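Local structure of pectate lyase (Pectobacterium carotovorum, 4U49) at residues G174-H179 with C196-T201; W192-E197 with V213-T218; F244-Q249 with G278-I283. The protein probably catalyses, as a secreted calcium-dependent lyase, the eliminative cleavage of polygalacturonate and methylated pectins within their chains. All blocks are in the same frame, centred on the assembly; numbering follows the deposited sequence.

Contact 1: G174-H179 with C196-T201; sequences GSDGIH and CEDAAT
Glu197 N donates to Ser175 O at 2.9 Å, opening a short ladder of backbone hydrogen bonds. Further along, Ile178 N donates to Ala199 O (3.1 Å), and Thr201 N donates to Ile178 O. Ile178 pairs with Ala200 and His179 with Thr201 in parallel register. A water ties the turns together from Cys196 N, which it accepts from, to Asp198 O at 2.7 Å and, weakly, Gly174 O. These are neighbouring rungs of the right-handed parallel beta-helix of the pectate lyases, and the strand at 157-160 and then that at 229-230 carry the sheet on to either side.

The acidic side chains come together at the turns. With CG anti to its backbone N (chi1 -162°), Asp176 brings its carboxylate flat against that of Glu197, the planes 20° apart. Its OD1 also sits 2.8 Å from Asp198 OD2, acceptor against acceptor, and takes only a weak bond from Asp198 N; the two close oxygens may share a proton. Lys227 forms a salt bridge to Asp198, while Gln153 N holds Glu197 OE1.

The other Asp176 oxygen, OD2, meets His179 NE2 at the ring edge in a hydrogen bond whose very short length is doubtful. Over one face of the same imidazole lies Thr201 CB, 3.8 Å from the ring centroid, a CH-pi contact.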
loop_
_atom_site.group_PDB
_atom_site.type_symbol
_atom_site.label_atom_id
_atom_site.label_comp_id
_atom_site.label_asym_id
_atom_site.label_seq_id
_atom_site.Cartn_x
_atom_site.Cartn_y
_atom_site.Cartn_z
ATOM N N GLY A 174 3.250 -4.395 -14.598
ATOM C CA GLY A 174 2.859 -3.403 -13.611
ATOM C C GLY A 174 2.145 -2.191 -14.178
ATOM O O GLY A 174 1.241 -1.651 -13.538
ATOM N N SER A 175 2.555 -1.770 -15.374
ATOM C CA SER A 175 1.965 -0.623 -16.064
ATOM C C SER A 175 1.790 0.572 -15.122
ATOM O O SER A 175 2.753 1.010 -14.499
ATOM C CB SER A 175 0.634 -1.024 -16.697
ATOM O OG SER A 175 0.338 -0.208 -17.821
ATOM N N ASP A 176 0.575 1.097 -14.999
ATOM C CA ASP A 176 0.340 2.154 -14.016
ATOM C C ASP A 176 -0.608 1.694 -12.910
ATOM O O ASP A 176 -1.441 2.465 -12.433
ATOM C CB ASP A 176 -0.211 3.419 -14.677
ATOM C CG ASP A 176 -0.049 4.649 -13.796
ATOM O OD1 ASP A 176 0.902 4.675 -12.990
ATOM O OD2 ASP A 176 -0.872 5.583 -13.898
ATOM N N GLY A 177 -0.475 0.432 -12.514
ATOM C CA GLY A 177 -1.160 -0.089 -11.342
ATOM C C GLY A 177 -2.668 0.074 -11.318
ATOM O O GLY A 177 -3.350 -0.183 -12.307
ATOM N N ILE A 178 -3.182 0.501 -10.167
ATOM C CA ILE A 178 -4.618 0.624 -9.950
ATOM C C ILE A 178 -5.039 2.087 -9.831
ATOM O O ILE A 178 -4.464 2.843 -9.051
ATOM C CB ILE A 178 -5.056 -0.132 -8.682
ATOM C CG1 ILE A 178 -4.699 -1.615 -8.803
ATOM C CG2 ILE A 178 -6.549 0.050 -8.441
ATOM C CD1 ILE A 178 -4.998 -2.426 -7.559
ATOM N N HIS A 179 -6.040 2.481 -10.612
ATOM C CA HIS A 179 -6.539 3.852 -10.579
ATOM C C HIS A 179 -7.905 3.945 -9.914
ATOM O O HIS A 179 -8.824 3.203 -10.263
ATOM C CB HIS A 179 -6.627 4.429 -11.995
ATOM C CG HIS A 179 -5.309 4.858 -12.561
ATOM N ND1 HIS A 179 -5.194 5.871 -13.487
ATOM C CD2 HIS A 179 -4.051 4.411 -12.332
ATOM C CE1 HIS A 179 -3.921 6.031 -13.805
ATOM N NE2 HIS A 179 -3.207 5.158 -13.119
ATOM N N CYS A 196 5.698 -0.615 -11.501
ATOM C CA CYS A 196 6.162 -0.057 -12.765
ATOM C C CYS A 196 6.157 1.472 -12.682
ATOM O O CYS A 196 7.142 2.070 -12.251
ATOM C CB CYS A 196 5.297 -0.560 -13.921
ATOM S SG CYS A 196 5.798 0.017 -15.567
ATOM N N GLU A 197 5.051 2.104 -13.067
ATOM C CA GLU A 197 4.953 3.563 -12.984
ATOM C C GLU A 197 4.521 4.003 -11.584
ATOM O O GLU A 197 5.291 4.625 -10.852
ATOM C CB GLU A 197 3.979 4.107 -14.034
ATOM C CG GLU A 197 3.943 5.628 -14.091
ATOM C CD GLU A 197 2.944 6.166 -15.101
ATOM O OE1 GLU A 197 2.382 5.368 -15.878
ATOM O OE2 GLU A 197 2.724 7.396 -15.116
ATOM N N ASP A 198 3.282 3.685 -11.225
ATOM C CA ASP A 198 2.780 3.893 -9.869
ATOM C C ASP A 198 2.171 2.594 -9.358
ATOM O O ASP A 198 1.853 1.700 -10.143
ATOM C CB ASP A 198 1.730 5.008 -9.824
ATOM C CG ASP A 198 2.279 6.354 -10.255
ATOM O OD1 ASP A 198 2.825 7.074 -9.394
ATOM O OD2 ASP A 198 2.152 6.697 -11.446
ATOM N N ALA A 199 1.997 2.490 -8.047
ATOM C CA ALA A 199 1.258 1.365 -7.486
ATOM C C ALA A 199 -0.233 1.669 -7.531
ATOM O O ALA A 199 -1.041 0.834 -7.943
ATOM C CB ALA A 199 1.708 1.072 -6.061
ATOM N N ALA A 200 -0.591 2.879 -7.118
ATOM C CA ALA A 200 -1.984 3.298 -7.103
ATOM C C ALA A 200 -2.097 4.801 -7.323
ATOM O O ALA A 200 -1.239 5.568 -6.886
ATOM C CB ALA A 200 -2.647 2.899 -5.793
ATOM N N THR A 201 -3.165 5.211 -7.997
ATOM C CA THR A 201 -3.363 6.610 -8.355
ATOM C C THR A 201 -4.780 7.045 -8.014
ATOM O O THR A 201 -5.743 6.401 -8.423
ATOM C CB THR A 201 -3.102 6.848 -9.854
ATOM O OG1 THR A 201 -1.750 6.487 -10.169
ATOM C CG2 THR A 201 -3.334 8.306 -10.211
HETATM O O HOH W 1 2.788 -0.577 -11.190
#

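Contact 2: W192-E197 with V213-T218; sequences WEDICE and VAHNTT
His215 and Asp194 are brought together by matching first torsions: each has CG anti to its own backbone N (chi1 171° and -166°), which carries the imidazole and the carboxylate to the same spot. There the ring and carboxylate planes stand 42° apart, and His215 CD2 lies 3.6 Å from Asp194 OD1. That carbon comes closer still, 3.2 Å, to the carbonyl oxygen of Glu193. The ring's ND1 is engaged by Asp32.

Ile195 stretches out, its chi2 anti, to lay CD1 4.0 Å from Ala214 CB. Ala214 CB also meets Trp192 CE3 at 3.9 Å, while the indole presents its edge to Val213 O.

The backbones are stitched by three hydrogen bonds. Val213 O accepts from Trp192 N, Trp192 O accepts from His215 N in a nearly straight bond (2.9 Å), and His215 O accepts from Ile195 N at the same length. Past the last of these the chains diverge. Asn216 OD1 points back to within 3.6 Å of Ile195 O, and two waters lie within 2.9 Å of Asn216 OD1, one of them also near Cys196 O. Asp194, Ile195 and Asn216 bind calcium in this protein together with Pro221, but the metal is absent here and Pro221 is not modelled.

In the beta-helix this pairing continues the 184-192 strand alongside 213-216, whose far edge bonds to 244-247 through Ala214. Phe244 and Leu246 of that strand pack on Ala214, Asn216 ND2 bonds to Gln249 O, and Leu29 and Lys31 of strand 24-31 touch Val213 and His215.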
loop_
_atom_site.group_PDB
_atom_site.type_symbol
_atom_site.label_atom_id
_atom_site.label_comp_id
_atom_site.label_asym_id
_atom_site.label_seq_id
_atom_site.Cartn_x
_atom_site.Cartn_y
_atom_site.Cartn_z
ATOM N N TRP A 192 1.761 -5.946 -5.294
ATOM C CA TRP A 192 2.519 -5.458 -6.442
ATOM C C TRP A 192 3.884 -6.139 -6.471
ATOM O O TRP A 192 4.764 -5.799 -5.680
ATOM C CB TRP A 192 2.701 -3.937 -6.379
ATOM C CG TRP A 192 1.448 -3.121 -6.553
ATOM C CD1 TRP A 192 1.030 -2.497 -7.694
ATOM C CD2 TRP A 192 0.470 -2.813 -5.548
ATOM N NE1 TRP A 192 -0.150 -1.830 -7.466
ATOM C CE2 TRP A 192 -0.516 -2.009 -6.158
ATOM C CE3 TRP A 192 0.330 -3.144 -4.196
ATOM C CZ2 TRP A 192 -1.625 -1.532 -5.463
ATOM C CZ3 TRP A 192 -0.773 -2.669 -3.506
ATOM C CH2 TRP A 192 -1.737 -1.873 -4.140
ATOM N N GLU A 193 4.064 -7.099 -7.372
ATOM C CA GLU A 193 5.313 -7.851 -7.430
ATOM C C GLU A 193 6.486 -6.977 -7.851
ATOM O O GLU A 193 7.631 -7.247 -7.489
ATOM C CB GLU A 193 5.174 -9.043 -8.374
ATOM C CG GLU A 193 4.097 -10.011 -7.930
ATOM C CD GLU A 193 4.314 -11.411 -8.455
ATOM O OE1 GLU A 193 4.309 -11.591 -9.692
ATOM O OE2 GLU A 193 4.483 -12.333 -7.626
ATOM N N ASP A 194 6.190 -5.924 -8.605
ATOM C CA ASP A 194 7.197 -4.946 -8.998
ATOM C C ASP A 194 6.503 -3.710 -9.551
ATOM O O ASP A 194 5.943 -3.747 -10.647
ATOM C CB ASP A 194 8.158 -5.533 -10.038
ATOM C CG ASP A 194 9.401 -4.685 -10.234
ATOM O OD1 ASP A 194 9.962 -4.205 -9.228
ATOM O OD2 ASP A 194 9.819 -4.498 -11.397
ATOM N N ILE A 195 6.529 -2.624 -8.785
ATOM C CA ILE A 195 5.917 -1.373 -9.214
ATOM C C ILE A 195 6.542 -0.892 -10.516
ATOM O O ILE A 195 7.761 -0.793 -10.627
ATOM C CB ILE A 195 6.063 -0.263 -8.158
ATOM C CG1 ILE A 195 5.318 -0.638 -6.875
ATOM C CG2 ILE A 195 5.540 1.066 -8.702
ATOM C CD1 ILE A 195 5.437 0.403 -5.782
ATOM N N CYS A 196 5.698 -0.615 -11.501
ATOM C CA CYS A 196 6.162 -0.057 -12.765
ATOM C C CYS A 196 6.157 1.472 -12.682
ATOM O O CYS A 196 7.142 2.070 -12.251
ATOM C CB CYS A 196 5.297 -0.560 -13.921
ATOM S SG CYS A 196 5.798 0.017 -15.567
ATOM N N GLU A 197 5.051 2.104 -13.067
ATOM C CA GLU A 197 4.953 3.563 -12.984
ATOM C C GLU A 197 4.521 4.003 -11.584
ATOM O O GLU A 197 5.291 4.625 -10.852
ATOM C CB GLU A 197 3.979 4.107 -14.034
ATOM C CG GLU A 197 3.943 5.628 -14.091
ATOM C CD GLU A 197 2.944 6.166 -15.101
ATOM O OE1 GLU A 197 2.382 5.368 -15.878
ATOM O OE2 GLU A 197 2.724 7.396 -15.116
ATOM N N VAL A 213 1.060 -5.600 -0.275
ATOM C CA VAL A 213 2.518 -5.552 -0.271
ATOM C C VAL A 213 3.001 -5.043 -1.624
ATOM O O VAL A 213 2.569 -5.537 -2.663
ATOM C CB VAL A 213 3.147 -6.940 0.009
ATOM C CG1 VAL A 213 4.668 -6.846 0.005
ATOM C CG2 VAL A 213 2.651 -7.514 1.332
ATOM N N ALA A 214 3.891 -4.054 -1.619
ATOM C CA ALA A 214 4.395 -3.492 -2.869
ATOM C C ALA A 214 5.919 -3.530 -2.932
ATOM O O ALA A 214 6.605 -2.886 -2.139
ATOM C CB ALA A 214 3.898 -2.068 -3.043
ATOM N N HIS A 215 6.440 -4.290 -3.889
ATOM C CA HIS A 215 7.877 -4.394 -4.085
ATOM C C HIS A 215 8.352 -3.434 -5.168
ATOM O O HIS A 215 7.667 -3.225 -6.169
ATOM C CB HIS A 215 8.265 -5.829 -4.449
ATOM C CG HIS A 215 9.690 -5.973 -4.882
ATOM N ND1 HIS A 215 10.725 -6.162 -3.992
ATOM C CD2 HIS A 215 10.254 -5.940 -6.113
ATOM C CE1 HIS A 215 11.864 -6.245 -4.656
ATOM N NE2 HIS A 215 11.605 -6.114 -5.944
ATOM N N ASN A 216 9.530 -2.853 -4.959
ATOM C CA ASN A 216 10.142 -1.982 -5.955
ATOM C C ASN A 216 11.654 -2.174 -6.006
ATOM O O ASN A 216 12.274 -2.535 -5.006
ATOM C CB ASN A 216 9.811 -0.516 -5.663
ATOM C CG ASN A 216 10.275 0.419 -6.769
ATOM O OD1 ASN A 216 9.676 0.469 -7.841
ATOM N ND2 ASN A 216 11.349 1.164 -6.511
ATOM N N THR A 217 12.234 -1.951 -7.181
ATOM C CA THR A 217 13.685 -1.959 -7.353
ATOM C C THR A 217 14.122 -0.623 -7.941
ATOM O O THR A 217 13.498 -0.123 -8.874
ATOM C CB THR A 217 14.159 -3.097 -8.280
ATOM O OG1 THR A 217 13.728 -2.833 -9.622
ATOM C CG2 THR A 217 13.601 -4.435 -7.828
ATOM N N THR A 218 15.189 -0.048 -7.397
ATOM C CA THR A 218 15.663 1.259 -7.852
ATOM C C THR A 218 16.251 1.220 -9.262
ATOM O O THR A 218 16.923 0.258 -9.636
ATOM C CB THR A 218 16.727 1.835 -6.900
ATOM O OG1 THR A 218 17.595 0.784 -6.460
ATOM C CG2 THR A 218 16.072 2.487 -5.691
HETATM O O HOH W 2 10.138 -1.062 -10.135
HETATM O O HOH W 3 9.339 1.890 -10.309
#

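Contact 3: F244-Q249 with G278-I283; sequences FTLTGQ and GTIDSI
Thr279 OG1 rests against the aliphatic part of Gln249, 3.3 Å from CG and 3.4 Å from CB, so the hydroxyl touches carbon here. It gets there because chi1 of 60° places OG1 between the backbone N and the carbonyl carbon, while the CG2 methyl goes anti to the carbonyl carbon. Gln249 meets it across, the two side chains running obliquely; its chain bends at CB-CG (chi2 75°), which turns the amide away from the threonine.

Apolar packing is confined to one pair of methyls. Leu246 CD1 and Ile280 CD1 touch tip to tip at 3.9 Å, the isoleucine reaching over with an extended chain whose CG1 is anti to its backbone N (chi1 -168°).

A single backbone hydrogen bond joins the segments, from Thr279 N to Gly248 O, 3.1 Å long. The same oxygen receives a CA-H contact from Gly278 CA at 3.3 Å. Gly248 and Gly278 both sit at corners where the beta-helix chain changes face.

The strand 244-247 pairs with 213-216 on one side and with 274-277 on the other. Leu246 also packs on Leu253 of strand 252-255 and on Val276, while Ile280 touches the loops around His250 and Pro309.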
loop_
_atom_site.group_PDB
_atom_site.type_symbol
_atom_site.label_atom_id
_atom_site.label_comp_id
_atom_site.label_asym_id
_atom_site.label_seq_id
_atom_site.Cartn_x
_atom_site.Cartn_y
_atom_site.Cartn_z
ATOM N N PHE A 244 -0.214 -1.860 5.335
ATOM C CA PHE A 244 0.308 -1.875 3.970
ATOM C C PHE A 244 1.830 -1.812 4.018
ATOM O O PHE A 244 2.395 -0.982 4.726
ATOM C CB PHE A 244 -0.283 -0.702 3.176
ATOM C CG PHE A 244 0.378 -0.449 1.850
ATOM C CD1 PHE A 244 0.201 -1.319 0.788
ATOM C CD2 PHE A 244 1.143 0.690 1.653
ATOM C CE1 PHE A 244 0.799 -1.070 -0.439
ATOM C CE2 PHE A 244 1.743 0.942 0.432
ATOM C CZ PHE A 244 1.570 0.063 -0.614
ATOM N N THR A 245 2.491 -2.709 3.290
ATOM C CA THR A 245 3.935 -2.881 3.442
ATOM C C THR A 245 4.716 -2.679 2.146
ATOM O O THR A 245 4.411 -3.284 1.117
ATOM C CB THR A 245 4.270 -4.284 4.003
ATOM O OG1 THR A 245 3.712 -4.422 5.316
ATOM C CG2 THR A 245 5.782 -4.494 4.079
ATOM N N LEU A 246 5.731 -1.824 2.214
ATOM C CA LEU A 246 6.654 -1.620 1.104
ATOM C C LEU A 246 7.896 -2.481 1.299
ATOM O O LEU A 246 8.475 -2.503 2.383
ATOM C CB LEU A 246 7.055 -0.147 0.991
ATOM C CG LEU A 246 5.962 0.886 0.705
ATOM C CD1 LEU A 246 6.567 2.284 0.632
ATOM C CD2 LEU A 246 5.233 0.557 -0.585
ATOM N N THR A 247 8.301 -3.191 0.254
ATOM C CA THR A 247 9.530 -3.971 0.313
ATOM C C THR A 247 10.427 -3.645 -0.878
ATOM O O THR A 247 9.959 -3.161 -1.911
ATOM C CB THR A 247 9.245 -5.488 0.355
ATOM O OG1 THR A 247 10.481 -6.204 0.477
ATOM C CG2 THR A 247 8.527 -5.939 -0.903
ATOM N N GLY A 248 11.719 -3.907 -0.723
ATOM C CA GLY A 248 12.691 -3.573 -1.746
ATOM C C GLY A 248 13.238 -2.169 -1.563
ATOM O O GLY A 248 13.394 -1.692 -0.439
ATOM N N GLN A 249 13.524 -1.503 -2.675
ATOM C CA GLN A 249 14.091 -0.162 -2.635
ATOM C C GLN A 249 13.142 0.830 -3.301
ATOM O O GLN A 249 12.841 0.715 -4.490
ATOM C CB GLN A 249 15.465 -0.140 -3.309
ATOM C CG GLN A 249 16.515 -1.016 -2.629
ATOM C CD GLN A 249 16.309 -2.498 -2.889
ATOM O OE1 GLN A 249 15.920 -2.898 -3.987
ATOM N NE2 GLN A 249 16.553 -3.319 -1.872
ATOM N N GLY A 278 12.538 -1.990 3.920
ATOM C CA GLY A 278 13.490 -1.780 2.854
ATOM C C GLY A 278 13.967 -0.350 2.937
ATOM O O GLY A 278 13.891 0.278 3.993
ATOM N N THR A 279 14.455 0.174 1.821
ATOM C CA THR A 279 14.927 1.546 1.795
ATOM C C THR A 279 13.931 2.443 1.074
ATOM O O THR A 279 13.254 2.015 0.139
ATOM C CB THR A 279 16.302 1.649 1.121
ATOM O OG1 THR A 279 16.209 1.182 -0.230
ATOM C CG2 THR A 279 17.321 0.802 1.870
ATOM N N ILE A 280 13.846 3.691 1.518
ATOM C CA ILE A 280 12.987 4.673 0.873
ATOM C C ILE A 280 13.581 6.068 1.079
ATOM O O ILE A 280 14.177 6.349 2.120
ATOM C CB ILE A 280 11.539 4.596 1.422
ATOM C CG1 ILE A 280 10.578 5.414 0.559
ATOM C CG2 ILE A 280 11.485 5.027 2.879
ATOM C CD1 ILE A 280 9.114 5.187 0.893
ATOM N N ASP A 281 13.441 6.933 0.080
ATOM C CA ASP A 281 14.028 8.267 0.155
ATOM C C ASP A 281 13.213 9.188 1.058
ATOM O O ASP A 281 13.773 9.974 1.822
ATOM C CB ASP A 281 14.158 8.876 -1.244
ATOM C CG ASP A 281 15.160 8.135 -2.110
ATOM O OD1 ASP A 281 16.155 7.616 -1.561
ATOM O OD2 ASP A 281 14.952 8.071 -3.338
ATOM N N SER A 282 11.890 9.090 0.968
ATOM C CA SER A 282 11.012 9.918 1.784
ATOM C C SER A 282 9.608 9.332 1.841
ATOM O O SER A 282 9.231 8.513 1.001
ATOM C CB SER A 282 10.956 11.345 1.239
ATOM O OG SER A 282 10.300 11.372 -0.015
ATOM N N ILE A 283 8.830 9.767 2.826
ATOM C CA ILE A 283 7.472 9.271 2.987
ATOM C C ILE A 283 6.461 10.205 2.326
ATOM O O ILE A 283 5.932 9.894 1.261
ATOM C CB ILE A 283 7.108 9.087 4.472
ATOM C CG1 ILE A 283 8.124 8.173 5.159
ATOM C CG2 ILE A 283 5.701 8.511 4.608
ATOM C CD1 ILE A 283 8.231 6.796 4.533
#

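Contacts 1 and 2 are buried and contact 3 is partly open, with Thr279 on the surface. All three join successive coils of the beta-helix. Contacts 1 and 2 both have parallel-strand bonds; contact 1 adds acidic side chains and a histidine, and contact 2 residues that bind calcium in this protein, the site being empty in this chain. Contact 3 relies on one backbone bond and thin side-chain touches at corners. Contacts 1 and 2 share Cys196 and Glu197, and Trp192 NE1 reaches Ala199 O in a weak hydrogen bond. Contacts 2 and 3 meet along the neighbouring strands 213-216 and 244-247, whereas contacts 1 and 3, with centres about 16 Å apart, do not touch.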